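Local coordinates for threonine phosphate decarboxylase-like enzyme (Sulfurospirillum multivorans, PDB 6OUX) that catalyses the PLP-dependent decarboxylation of L-serine O-phosphate to ethanolamine O-phosphate, the linker precursor in norcobamide biosynthesis, at the interface of chains A and B. Numbering follows the deposited sequence. Chains: chain A/B, Threonine phosphate decarboxylase-like enzyme.

The interface of chains A and B. Residues chain A 268-270, 272; chain B 113, 117, 136-137.
This patch belongs to the contact between two copies of one protein, an interface that is not an exact two-fold; the dimer is likely biological, as is usual for this PLP-enzyme family. The backbone N of A:His269 lies 3.1 Å from the carboxylate OE1 of B:Glu136, but OE1 sits well out of the peptide plane and the N-H points aside, so this is at best a weak, bent bond. B:Glu136 reaches it tip first, with CG anti to its own carbonyl carbon (chi1 -74°) and the chain extended beyond. The like-charged OE1 atoms of A:Glu268 and B:Glu136 stay 6.0 Å apart, so any repulsion between them would act without contact. The A:His269 imidazole is poorly ordered, and the backbone O of B:Glu136 lies well off its plane, beyond the ND1–CE1 rim, a poor bonding geometry.

Packing adds to this. B:Gln113 holds CG anti to its backbone N (chi1 174°) and stretches its amide across the A:Leu272 side chain at about a right angle. A:Leu272 CG is likewise anti to N (chi1 161°), which turns CD1 toward that amide. B:Gln113 OE1 touches A:Leu272 CB and CD1, each at 3.3 Å, a polar-on-apolar contact, while NE2 stands 3.4 Å from A:His269 O, at most a long polar approach. That same carbonyl O meets the B:Phe137 ring in plane at its edge, 3.8 Å from CD1. B:Gln113 CB lies 3.7 Å above the plane of this ring, toward the rim, a second-shell contact within chain B.

Chain A contributes the loop between helices 260-266 and 277-286, with a cis peptide before A:Gly270; chain B contributes the end of helix 108-116, B:Gln117 just beyond it, and 3-10 helix 134-137.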
loop_
_atom_site.group_PDB
_atom_site.type_symbol
_atom_site.label_atom_id
_atom_site.label_comp_id
_atom_site.label_asym_id
_atom_site.label_seq_id
_atom_site.Cartn_x
_atom_site.Cartn_y
_atom_site.Cartn_z
ATOM N N GLU A 268 11.200 1.993 -13.102
ATOM C CA GLU A 268 10.831 1.767 -14.513
ATOM C C GLU A 268 10.201 0.351 -14.689
ATOM O O GLU A 268 10.866 -0.625 -15.094
ATOM C CB GLU A 268 12.059 2.005 -15.427
ATOM C CG GLU A 268 11.919 1.567 -16.893
ATOM C CD GLU A 268 12.462 2.580 -17.894
ATOM O OE1 GLU A 268 12.512 3.780 -17.559
ATOM O OE2 GLU A 268 12.814 2.185 -19.033
ATOM N N HIS A 269 8.903 0.280 -14.379
ATOM C CA HIS A 269 8.121 -0.985 -14.347
ATOM C C HIS A 269 6.631 -0.942 -13.859
ATOM O O HIS A 269 5.818 -1.685 -14.405
ATOM C CB HIS A 269 8.866 -2.138 -13.625
ATOM C CG HIS A 269 8.915 -3.398 -14.438
ATOM N ND1 HIS A 269 7.784 -4.117 -14.768
ATOM C CD2 HIS A 269 9.948 -4.031 -15.045
ATOM C CE1 HIS A 269 8.119 -5.149 -15.522
ATOM N NE2 HIS A 269 9.427 -5.122 -15.702
ATOM N N GLY A 270 6.227 -0.126 -12.881
ATOM C CA GLY A 270 7.028 0.910 -12.246
ATOM C C GLY A 270 6.243 1.513 -11.105
ATOM O O GLY A 270 6.520 1.228 -9.940
ATOM N N LEU A 272 3.920 0.726 -9.488
ATOM C CA LEU A 272 3.215 -0.364 -8.829
ATOM C C LEU A 272 2.800 0.133 -7.421
ATOM O O LEU A 272 1.943 -0.474 -6.767
ATOM C CB LEU A 272 4.136 -1.602 -8.805
ATOM C CG LEU A 272 3.994 -2.833 -7.890
ATOM C CD1 LEU A 272 2.565 -3.307 -7.668
ATOM C CD2 LEU A 272 4.851 -3.972 -8.453
ATOM N N GLN B 113 -2.250 -4.343 -13.713
ATOM C CA GLN B 113 -0.815 -4.736 -13.661
ATOM C C GLN B 113 -0.673 -6.150 -13.112
ATOM O O GLN B 113 -0.012 -6.998 -13.726
ATOM C CB GLN B 113 0.024 -3.771 -12.814
ATOM C CG GLN B 113 1.464 -4.275 -12.658
ATOM C CD GLN B 113 2.314 -3.311 -11.876
ATOM O OE1 GLN B 113 1.892 -2.807 -10.851
ATOM N NE2 GLN B 113 3.544 -3.074 -12.344
ATOM N N GLN B 117 0.764 -9.245 -15.528
ATOM C CA GLN B 117 2.066 -9.816 -15.140
ATOM C C GLN B 117 2.090 -11.301 -15.122
ATOM O O GLN B 117 3.169 -11.836 -14.982
ATOM C CB GLN B 117 2.392 -9.468 -13.681
ATOM C CG GLN B 117 3.035 -8.163 -13.468
ATOM C CD GLN B 117 3.235 -7.920 -11.992
ATOM O OE1 GLN B 117 2.788 -8.717 -11.154
ATOM N NE2 GLN B 117 3.918 -6.821 -11.659
ATOM N N GLU B 136 4.428 -1.878 -20.149
ATOM C CA GLU B 136 5.340 -2.045 -18.998
ATOM C C GLU B 136 4.944 -3.169 -18.047
ATOM O O GLU B 136 5.773 -3.572 -17.274
ATOM C CB GLU B 136 5.419 -0.765 -18.152
ATOM C CG GLU B 136 6.209 0.392 -18.736
ATOM C CD GLU B 136 6.374 1.544 -17.740
ATOM O OE1 GLU B 136 7.086 1.347 -16.712
ATOM O OE2 GLU B 136 5.801 2.636 -17.984
ATOM N N PHE B 137 3.677 -3.618 -18.041
ATOM C CA PHE B 137 3.192 -4.550 -17.002
ATOM C C PHE B 137 3.402 -6.008 -17.409
ATOM O O PHE B 137 3.399 -6.909 -16.557
ATOM C CB PHE B 137 1.704 -4.343 -16.671
ATOM C CG PHE B 137 1.321 -2.945 -16.271
ATOM C CD1 PHE B 137 2.218 -2.060 -15.669
ATOM C CD2 PHE B 137 0.014 -2.523 -16.436
ATOM C CE1 PHE B 137 1.825 -0.776 -15.299
ATOM C CE2 PHE B 137 -0.381 -1.241 -16.068
ATOM C CZ PHE B 137 0.521 -0.367 -15.507
#